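Local coordinates for protein angel homolog 2 (Homo sapiens, PDB 6RW0), which acts as a 2',3'-cyclic phosphatase of the CCR4/nocturin family and probably binds the 3' untranslated regions of mRNA, at residues A[130-135]-A[155-160]; A[338-343]-A[395-400]; A[351-356]-A[362-367]. All blocks are in the same frame, centred on the assembly; numbering follows the deposited sequence.

In the fold
Interactions 2 and 3 lie in the buried part of the fold, their centres about 8 Å apart, and they touch each other, through backbone bonds of Val-339 with Ile-366 and His-342 with Glu-351. Interaction 1 is a surface contact, with its centre about 23 Å from that of interaction 3 and about 30 Å from that of interaction 2, although it reaches the same sheet as interaction 3. The chemistry changes accordingly. At the surface a water and a methyl group link a turn to a strand end; interaction 2 combines aromatic packing with a tyrosine-carbonyl bond, and interaction 3 relies on threonine hydroxyls within a hairpin that reaches toward the bound magnesium ion.

Interaction 1. Residues A[130-135]-A[155-160]; sequences MRTGRK and PVEFFR
Thr-132 reaches across to Glu-157 and Phe-159 from the tip of a beta hairpin: a type II' turn running from Thr-132 to Lys-135 links strands 124-130 and 137-144. Strand 124-130 is the outermost strand at one side of its sheet, while 148-157 belongs to the other large sheet of this DNase I-like fold, and the contact joins the two sheets at the surface. Along the second segment, Val-156 faces inward onto helix 203-220. Glu-157 is the first to meet the turn. Its chain is extended beyond CG, and the methyl CG2 of Thr-132 sits above the flat carboxylate, 3.6 Å from Glu-157 CD. The charge itself is directed elsewhere: OE2 makes a salt bridge with Lys-129. Next, Phe-158 takes no part across the contact and packs on Gln-209 and Met-212 of helix 203-220. Phe-159 then comes back to Thr-132, bringing its CB to 3.6 Å from Thr-132 OG1. With its CG anti to the backbone N (chi1 177°), the phenyl group swings off on the far side from the Phe-159 N-H, which meets a bridging water. The threonine hydroxyl is also hydrogen-bonded to Asp-169 OD1, and the backbones of Thr-132 and Asp-169 are hydrogen-bonded as well. Thr-132 chi1 of 56° sets OG1 between the backbone N and the carbonyl carbon, with the methyl beside N. Water 1 completes the bridge, donating to Thr-132 OG1 at 2.9 Å while accepting from Phe-159 N at 3.0 Å.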
loop_
_atom_site.group_PDB
_atom_site.type_symbol
_atom_site.label_atom_id
_atom_site.label_comp_id
_atom_site.label_asym_id
_atom_site.label_seq_id
_atom_site.Cartn_x
_atom_site.Cartn_y
_atom_site.Cartn_z
ATOM N N MET A 130 -10.007 -0.347 10.514
ATOM C CA MET A 130 -9.737 1.026 10.912
ATOM C C MET A 130 -8.471 1.088 11.756
ATOM O O MET A 130 -8.170 0.169 12.522
ATOM C CB MET A 130 -10.902 1.532 11.765
ATOM C CG MET A 130 -10.918 3.023 12.005
ATOM S SD MET A 130 -12.411 3.461 12.935
ATOM C CE MET A 130 -12.249 2.476 14.416
ATOM N N ARG A 131 -7.723 2.188 11.611
ATOM C CA ARG A 131 -6.629 2.475 12.528
ATOM C C ARG A 131 -7.159 2.513 13.954
ATOM O O ARG A 131 -8.338 2.793 14.195
ATOM C CB ARG A 131 -5.950 3.804 12.176
ATOM C CG ARG A 131 -5.072 3.706 10.925
ATOM C CD ARG A 131 -4.016 4.799 10.932
ATOM N NE ARG A 131 -4.575 6.111 10.647
ATOM C CZ ARG A 131 -3.929 7.258 10.825
ATOM N NH1 ARG A 131 -4.529 8.397 10.505
ATOM N NH2 ARG A 131 -2.697 7.270 11.325
ATOM N N THR A 132 -6.279 2.207 14.901
ATOM C CA THR A 132 -6.639 2.075 16.304
ATOM C C THR A 132 -6.604 3.443 16.989
ATOM O O THR A 132 -6.395 4.479 16.356
ATOM C CB THR A 132 -5.750 1.013 16.953
ATOM O OG1 THR A 132 -4.365 1.335 16.770
ATOM C CG2 THR A 132 -6.003 -0.349 16.315
ATOM N N GLY A 133 -6.874 3.482 18.285
ATOM C CA GLY A 133 -6.800 4.832 18.864
ATOM C C GLY A 133 -7.812 5.837 18.310
ATOM O O GLY A 133 -8.922 5.487 17.911
ATOM N N ARG A 134 -7.423 7.120 18.294
ATOM C CA ARG A 134 -8.335 8.213 17.939
ATOM C C ARG A 134 -8.382 8.496 16.446
ATOM O O ARG A 134 -8.933 9.521 16.026
ATOM C CB ARG A 134 -7.951 9.492 18.685
ATOM C CG ARG A 134 -8.144 9.376 20.178
ATOM C CD ARG A 134 -7.828 10.671 20.894
ATOM N NE ARG A 134 -7.997 10.536 22.338
ATOM C CZ ARG A 134 -9.161 10.644 22.969
ATOM N NH1 ARG A 134 -10.268 10.887 22.280
ATOM N NH2 ARG A 134 -9.218 10.504 24.286
ATOM N N LYS A 135 -7.837 7.623 15.657
ATOM C CA LYS A 135 -7.658 7.875 14.249
ATOM C C LYS A 135 -8.962 7.577 13.520
ATOM O O LYS A 135 -9.724 6.693 13.931
ATOM C CB LYS A 135 -6.548 6.979 13.729
ATOM C CG LYS A 135 -5.208 7.183 14.434
ATOM C CD LYS A 135 -4.712 8.630 14.359
ATOM C CE LYS A 135 -3.343 8.776 15.034
ATOM N NZ LYS A 135 -3.449 8.364 16.474
ATOM N N PRO A 155 -7.003 -9.212 9.963
ATOM C CA PRO A 155 -6.546 -7.854 10.272
ATOM C C PRO A 155 -5.208 -7.875 10.987
ATOM O O PRO A 155 -4.856 -8.832 11.675
ATOM C CB PRO A 155 -7.649 -7.318 11.193
ATOM C CG PRO A 155 -8.153 -8.567 11.936
ATOM C CD PRO A 155 -8.103 -9.649 10.854
ATOM N N VAL A 156 -4.477 -6.766 10.868
ATOM C CA VAL A 156 -3.206 -6.579 11.554
ATOM C C VAL A 156 -3.245 -5.218 12.237
ATOM O O VAL A 156 -3.488 -4.196 11.577
ATOM C CB VAL A 156 -2.024 -6.637 10.574
ATOM C CG1 VAL A 156 -0.713 -6.617 11.317
ATOM C CG2 VAL A 156 -2.104 -7.872 9.680
ATOM N N GLU A 157 -3.012 -5.192 13.546
ATOM C CA GLU A 157 -2.850 -3.946 14.292
ATOM C C GLU A 157 -1.375 -3.766 14.611
ATOM O O GLU A 157 -0.769 -4.631 15.263
ATOM C CB GLU A 157 -3.652 -3.970 15.593
ATOM C CG GLU A 157 -5.144 -3.934 15.358
ATOM C CD GLU A 157 -5.983 -3.952 16.620
ATOM O OE1 GLU A 157 -5.441 -4.161 17.735
ATOM O OE2 GLU A 157 -7.210 -3.757 16.481
ATOM N N PHE A 158 -0.787 -2.655 14.165
ATOM C CA PHE A 158 0.618 -2.426 14.468
ATOM C C PHE A 158 0.825 -1.849 15.864
ATOM O O PHE A 158 1.952 -1.889 16.372
ATOM C CB PHE A 158 1.283 -1.524 13.420
ATOM C CG PHE A 158 1.204 -2.054 11.997
ATOM C CD1 PHE A 158 1.405 -3.399 11.707
ATOM C CD2 PHE A 158 0.953 -1.194 10.949
ATOM C CE1 PHE A 158 1.337 -3.863 10.397
ATOM C CE2 PHE A 158 0.892 -1.649 9.659
ATOM C CZ PHE A 158 1.071 -2.993 9.381
ATOM N N PHE A 159 -0.230 -1.374 16.484
ATOM C CA PHE A 159 -0.129 -0.831 17.852
ATOM C C PHE A 159 -0.024 -1.996 18.846
ATOM O O PHE A 159 -0.916 -2.816 18.861
ATOM C CB PHE A 159 -1.352 0.009 18.212
ATOM C CG PHE A 159 -1.320 0.521 19.622
ATOM C CD1 PHE A 159 -0.382 1.444 20.004
ATOM C CD2 PHE A 159 -2.178 0.022 20.574
ATOM C CE1 PHE A 159 -0.320 1.889 21.308
ATOM C CE2 PHE A 159 -2.120 0.478 21.877
ATOM C CZ PHE A 159 -1.179 1.397 22.241
ATOM N N ARG A 160 1.038 -2.062 19.635
ATOM C CA ARG A 160 1.163 -3.074 20.699
ATOM C C ARG A 160 1.303 -2.317 22.022
ATOM O O ARG A 160 2.321 -1.744 22.238
ATOM C CB ARG A 160 2.366 -3.978 20.446
ATOM C CG ARG A 160 2.138 -5.024 19.371
ATOM C CD ARG A 160 1.270 -6.160 19.852
ATOM N NE ARG A 160 1.896 -6.908 20.925
ATOM C CZ ARG A 160 2.572 -8.040 20.772
ATOM N NH1 ARG A 160 2.655 -8.610 19.588
ATOM N NH2 ARG A 160 3.208 -8.572 21.794
HETATM O O HOH W 1 -2.806 -0.557 15.275
#

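Interaction 2. Residues A[338-343]-A[395-400]; sequences SVYSHY and LSLLTE
The ring of Tyr-340 is sandwiched between two methyl groups: Leu-397 CD1 covers one face, and Val-339 CG1, from its own segment, lies 3.7 Å above the opposite one. Both are displaced toward the rim. Tyr-340 CG is anti to the carbonyl carbon, beside the backbone N (chi1 -66°), which carries the ring toward residues 395-400. Leu-397 CD1 stands 3.7 Å from the centroid of the Tyr-340 ring and 17° off its normal, a CH-pi contact, and the two side chains cross at about a right angle. Leu-395 O lies at the ring edge, in plane, where Tyr-340 OH donates to it over 2.7 Å; the hydroxyl is tilted 26° from the carbonyl plane. The same hydroxyl is hydrogen-bonded to Leu-422 N, and the carbonyl has a second partner in Arg-18. A phenylalanine here would probably leave Leu-422 N without this partner and Leu-395 O with one grip fewer. On the backbone side, Ser-338 OG donates to Tyr-340 O at 2.8 Å, in the carbonyl plane and on a lone pair. That oxygen also lies 3.2 Å above the plane of the His-342 ring. Val-339 continues the apolar packing onto Ala-423 and Phe-425 of strand 421-428. The tyrosine joins the ends of strands 336-338 and 390-395, one from each of the two large sheets that pack face to face in the alpha/beta sandwich of the DNase I-like fold.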
loop_
_atom_site.group_PDB
_atom_site.type_symbol
_atom_site.label_atom_id
_atom_site.label_comp_id
_atom_site.label_asym_id
_atom_site.label_seq_id
_atom_site.Cartn_x
_atom_site.Cartn_y
_atom_site.Cartn_z
ATOM N N SER A 338 7.633 -5.429 -8.281
ATOM C CA SER A 338 6.803 -4.236 -8.264
ATOM C C SER A 338 6.139 -4.086 -9.624
ATOM O O SER A 338 6.787 -4.242 -10.662
ATOM C CB SER A 338 7.651 -2.998 -7.974
ATOM O OG SER A 338 6.906 -1.802 -8.160
ATOM N N VAL A 339 4.848 -3.758 -9.623
ATOM C CA VAL A 339 4.149 -3.524 -10.884
ATOM C C VAL A 339 4.828 -2.414 -11.679
ATOM O O VAL A 339 5.046 -2.538 -12.889
ATOM C CB VAL A 339 2.660 -3.215 -10.643
ATOM C CG1 VAL A 339 2.016 -2.604 -11.903
ATOM C CG2 VAL A 339 1.940 -4.483 -10.225
ATOM N N TYR A 340 5.146 -1.308 -11.015
ATOM C CA TYR A 340 5.733 -0.145 -11.655
ATOM C C TYR A 340 7.247 -0.136 -11.523
ATOM O O TYR A 340 7.814 -0.664 -10.562
ATOM C CB TYR A 340 5.129 1.110 -11.048
ATOM C CG TYR A 340 3.659 1.252 -11.364
ATOM C CD1 TYR A 340 3.249 1.819 -12.550
ATOM C CD2 TYR A 340 2.686 0.793 -10.495
ATOM C CE1 TYR A 340 1.905 1.964 -12.852
ATOM C CE2 TYR A 340 1.341 0.913 -10.797
ATOM C CZ TYR A 340 0.954 1.502 -11.974
ATOM O OH TYR A 340 -0.391 1.632 -12.243
ATOM N N SER A 341 7.901 0.445 -12.533
ATOM C CA SER A 341 9.355 0.517 -12.588
ATOM C C SER A 341 9.920 1.837 -12.073
ATOM O O SER A 341 11.142 1.948 -11.915
ATOM C CB SER A 341 9.838 0.265 -14.020
ATOM O OG SER A 341 9.449 1.333 -14.853
ATOM N N HIS A 342 9.075 2.828 -11.790
ATOM C CA HIS A 342 9.380 4.023 -11.012
ATOM C C HIS A 342 10.066 5.134 -11.803
ATOM O O HIS A 342 10.178 6.244 -11.285
ATOM C CB HIS A 342 10.183 3.726 -9.727
ATOM C CG HIS A 342 9.652 2.552 -8.969
ATOM N ND1 HIS A 342 8.340 2.471 -8.564
ATOM C CD2 HIS A 342 10.242 1.400 -8.575
ATOM C CE1 HIS A 342 8.147 1.321 -7.942
ATOM N NE2 HIS A 342 9.281 0.646 -7.952
ATOM N N TYR A 343 10.502 4.893 -13.036
ATOM C CA TYR A 343 11.157 5.906 -13.856
ATOM C C TYR A 343 10.672 5.720 -15.284
ATOM O O TYR A 343 10.482 4.588 -15.730
ATOM C CB TYR A 343 12.691 5.770 -13.782
ATOM C CG TYR A 343 13.204 5.814 -12.357
ATOM C CD1 TYR A 343 13.445 7.024 -11.724
ATOM C CD2 TYR A 343 13.402 4.643 -11.627
ATOM C CE1 TYR A 343 13.884 7.072 -10.412
ATOM C CE2 TYR A 343 13.841 4.685 -10.304
ATOM C CZ TYR A 343 14.079 5.902 -9.707
ATOM O OH TYR A 343 14.516 5.967 -8.402
ATOM N N LEU A 395 -1.523 0.549 -15.509
ATOM C CA LEU A 395 -2.004 1.875 -15.898
ATOM C C LEU A 395 -0.896 2.880 -15.612
ATOM O O LEU A 395 -0.567 3.136 -14.451
ATOM C CB LEU A 395 -3.261 2.249 -15.123
ATOM C CG LEU A 395 -3.904 3.578 -15.543
ATOM C CD1 LEU A 395 -4.473 3.412 -16.935
ATOM C CD2 LEU A 395 -4.961 4.021 -14.563
ATOM N N SER A 396 -0.348 3.484 -16.660
ATOM C CA SER A 396 0.866 4.272 -16.490
ATOM C C SER A 396 0.647 5.452 -15.545
ATOM O O SER A 396 -0.442 6.031 -15.463
ATOM C CB SER A 396 1.381 4.744 -17.847
ATOM O OG SER A 396 0.468 5.616 -18.479
ATOM N N LEU A 397 1.706 5.833 -14.830
ATOM C CA LEU A 397 1.713 6.908 -13.816
ATOM C C LEU A 397 2.131 8.218 -14.504
ATOM O O LEU A 397 2.176 8.262 -15.712
ATOM C CB LEU A 397 2.636 6.431 -12.679
ATOM C CG LEU A 397 1.971 5.507 -11.668
ATOM C CD1 LEU A 397 3.021 4.926 -10.744
ATOM C CD2 LEU A 397 0.913 6.236 -10.871
ATOM N N LEU A 398 2.323 9.271 -13.742
ATOM C CA LEU A 398 2.659 10.607 -14.248
ATOM C C LEU A 398 3.880 11.139 -13.517
ATOM O O LEU A 398 4.308 10.558 -12.561
ATOM C CB LEU A 398 1.456 11.517 -14.011
ATOM C CG LEU A 398 0.157 11.084 -14.669
ATOM C CD1 LEU A 398 -0.966 11.983 -14.221
ATOM C CD2 LEU A 398 0.279 11.098 -16.179
ATOM N N THR A 399 4.448 12.197 -14.050
ATOM C CA THR A 399 5.580 12.897 -13.427
ATOM C C THR A 399 5.067 14.019 -12.527
ATOM O O THR A 399 3.916 14.384 -12.603
ATOM C CB THR A 399 6.540 13.466 -14.473
ATOM O OG1 THR A 399 5.848 14.530 -15.108
ATOM C CG2 THR A 399 6.998 12.446 -15.486
ATOM N N GLU A 400 5.961 14.559 -11.707
ATOM C CA GLU A 400 5.684 15.704 -10.826
ATOM C C GLU A 400 5.282 16.887 -11.714
ATOM O O GLU A 400 4.349 17.557 -11.389
ATOM C CB GLU A 400 6.939 16.022 -10.010
ATOM C CG GLU A 400 6.819 17.276 -9.175
ATOM C CD GLU A 400 8.035 17.550 -8.310
ATOM O OE1 GLU A 400 8.972 16.782 -8.395
ATOM O OE2 GLU A 400 8.011 18.532 -7.592
#

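Interaction 3. Residues A[351-356]-A[362-367]; sequences EVTTCH and TVDYIF
Thr-353 faces Thr-362, Val-363 and Asp-364 across the hairpin of strands 354-356 and 359-369, and its short side chain makes a contact with each atom. CB comes within 3.3 Å of Asp-364 OD2. With chi1 at 68°, OG1 stands between the backbone N and the carbonyl carbon, which brings it to the opposite segment, where it works both ways. It accepts the N-H of Val-363 at 3.1 Å, nearly straight at 163°, and donates to Asp-364 OD2 at 2.7 Å, meeting that oxygen on its anti side and a little out of the carboxylate plane. The methyl CG2, beside the backbone N, rests 3.7 Å from Thr-362 OG1.

That second hydroxyl has its own work. Thr-362 OG1 donates to Glu-351 O over 2.8 Å, approaching from above the carbonyl plane, 66° out of it, and so off the lone pairs. Water 2 donates to the same hydroxyl at 2.9 Å and also to Glu-351 OE1, tying the carboxylate to the threonine. Further along, Thr-354 CG2 meets Val-363 CG2 at 4.1 Å, while Thr-354 OG1 is hydrogen-bonded to Asp-417 O. Thr-353 and Thr-354 both face Ile-361, which makes a classic beta bulge.

Asp-364 OD2 is also hydrogen-bonded to His-418 ND1, so Thr-353 is likely to help hold the aspartate's rotation as a second-shell residue. An aspartate paired with the histidine of a Ser-Asp-His sequence is a hallmark of DNase I-like active sites, and the side chain of Thr-354 lies about 6 Å from the bound magnesium ion, consistent with this bulged hairpin bordering the active site.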
loop_
_atom_site.group_PDB
_atom_site.type_symbol
_atom_site.label_atom_id
_atom_site.label_comp_id
_atom_site.label_asym_id
_atom_site.label_seq_id
_atom_site.Cartn_x
_atom_site.Cartn_y
_atom_site.Cartn_z
ATOM N N GLU A 351 8.502 8.543 -11.803
ATOM C CA GLU A 351 7.077 8.448 -11.562
ATOM C C GLU A 351 6.757 8.949 -10.162
ATOM O O GLU A 351 7.530 8.746 -9.218
ATOM C CB GLU A 351 6.656 6.979 -11.602
ATOM C CG GLU A 351 6.728 6.330 -12.965
ATOM C CD GLU A 351 6.475 4.826 -12.967
ATOM O OE1 GLU A 351 6.459 4.185 -11.891
ATOM O OE2 GLU A 351 6.323 4.274 -14.077
ATOM N N VAL A 352 5.590 9.578 -10.012
ATOM C CA VAL A 352 5.084 9.953 -8.697
ATOM C C VAL A 352 3.697 9.352 -8.522
ATOM O O VAL A 352 2.994 9.070 -9.499
ATOM C CB VAL A 352 5.062 11.479 -8.436
ATOM C CG1 VAL A 352 6.453 12.062 -8.617
ATOM C CG2 VAL A 352 4.035 12.169 -9.321
ATOM N N THR A 353 3.328 9.110 -7.263
ATOM C CA THR A 353 1.995 8.632 -6.902
ATOM C C THR A 353 1.257 9.592 -5.975
ATOM O O THR A 353 0.088 9.341 -5.658
ATOM C CB THR A 353 2.042 7.228 -6.265
ATOM O OG1 THR A 353 2.679 7.259 -4.978
ATOM C CG2 THR A 353 2.764 6.250 -7.168
ATOM N N THR A 354 1.897 10.674 -5.530
ATOM C CA THR A 354 1.285 11.676 -4.657
ATOM C C THR A 354 1.893 13.025 -5.004
ATOM O O THR A 354 3.048 13.093 -5.424
ATOM C CB THR A 354 1.491 11.289 -3.184
ATOM O OG1 THR A 354 0.723 12.153 -2.337
ATOM C CG2 THR A 354 2.946 11.390 -2.764
ATOM N N CYS A 355 1.105 14.101 -4.868
ATOM C CA CYS A 355 1.602 15.428 -5.265
ATOM C C CYS A 355 0.800 16.538 -4.583
ATOM O O CYS A 355 -0.191 17.027 -5.134
ATOM C CB CYS A 355 1.577 15.637 -6.768
ATOM S SG CYS A 355 2.268 17.247 -7.333
ATOM N N HIS A 356 1.286 16.993 -3.431
ATOM C CA HIS A 356 0.667 18.130 -2.761
ATOM C C HIS A 356 1.692 19.230 -2.515
ATOM O O HIS A 356 2.781 19.197 -3.096
ATOM C CB HIS A 356 -0.092 17.704 -1.498
ATOM C CG HIS A 356 0.740 17.015 -0.464
ATOM N ND1 HIS A 356 1.924 17.530 0.012
ATOM C CD2 HIS A 356 0.522 15.868 0.225
ATOM C CE1 HIS A 356 2.413 16.722 0.939
ATOM N NE2 HIS A 356 1.580 15.706 1.085
ATOM N N THR A 362 6.882 8.826 -5.316
ATOM C CA THR A 362 6.199 7.537 -5.275
ATOM C C THR A 362 6.287 7.014 -3.843
ATOM O O THR A 362 7.394 6.857 -3.315
ATOM C CB THR A 362 6.837 6.519 -6.220
ATOM O OG1 THR A 362 6.428 6.751 -7.576
ATOM C CG2 THR A 362 6.422 5.084 -5.845
ATOM N N VAL A 363 5.128 6.757 -3.221
ATOM C CA VAL A 363 5.047 6.059 -1.941
ATOM C C VAL A 363 4.055 4.903 -1.990
ATOM O O VAL A 363 3.932 4.157 -1.015
ATOM C CB VAL A 363 4.685 7.003 -0.772
ATOM C CG1 VAL A 363 5.827 7.952 -0.518
ATOM C CG2 VAL A 363 3.364 7.727 -1.039
ATOM N N ASP A 364 3.318 4.772 -3.088
ATOM C CA ASP A 364 2.314 3.726 -3.252
ATOM C C ASP A 364 2.838 2.655 -4.196
ATOM O O ASP A 364 3.527 2.966 -5.170
ATOM C CB ASP A 364 1.033 4.304 -3.850
ATOM C CG ASP A 364 0.455 5.420 -3.015
ATOM O OD1 ASP A 364 -0.179 5.115 -1.984
ATOM O OD2 ASP A 364 0.657 6.612 -3.361
ATOM N N TYR A 365 2.498 1.394 -3.907
ATOM C CA TYR A 365 3.004 0.260 -4.667
ATOM C C TYR A 365 1.953 -0.829 -4.805
ATOM O O TYR A 365 1.077 -0.994 -3.953
ATOM C CB TYR A 365 4.220 -0.373 -3.955
ATOM C CG TYR A 365 5.337 0.610 -3.729
ATOM C CD1 TYR A 365 6.302 0.801 -4.695
ATOM C CD2 TYR A 365 5.405 1.382 -2.575
ATOM C CE1 TYR A 365 7.321 1.715 -4.527
ATOM C CE2 TYR A 365 6.423 2.305 -2.400
ATOM C CZ TYR A 365 7.368 2.473 -3.383
ATOM O OH TYR A 365 8.363 3.391 -3.210
ATOM N N ILE A 366 2.093 -1.615 -5.874
ATOM C CA ILE A 366 1.507 -2.949 -5.961
ATOM C C ILE A 366 2.674 -3.910 -6.139
ATOM O O ILE A 366 3.362 -3.876 -7.170
ATOM C CB ILE A 366 0.498 -3.092 -7.107
ATOM C CG1 ILE A 366 -0.681 -2.126 -6.956
ATOM C CG2 ILE A 366 -0.031 -4.530 -7.120
ATOM C CD1 ILE A 366 -1.628 -2.060 -8.157
ATOM N N PHE A 367 2.918 -4.749 -5.138
ATOM C CA PHE A 367 3.910 -5.809 -5.207
ATOM C C PHE A 367 3.187 -7.128 -5.444
ATOM O O PHE A 367 2.038 -7.304 -5.029
ATOM C CB PHE A 367 4.684 -5.893 -3.899
ATOM C CG PHE A 367 5.514 -4.678 -3.587
ATOM C CD1 PHE A 367 6.699 -4.449 -4.256
ATOM C CD2 PHE A 367 5.137 -3.799 -2.574
ATOM C CE1 PHE A 367 7.487 -3.351 -3.937
ATOM C CE2 PHE A 367 5.928 -2.708 -2.244
ATOM C CZ PHE A 367 7.088 -2.476 -2.940
HETATM O O HOH W 2 6.186 4.270 -9.137
#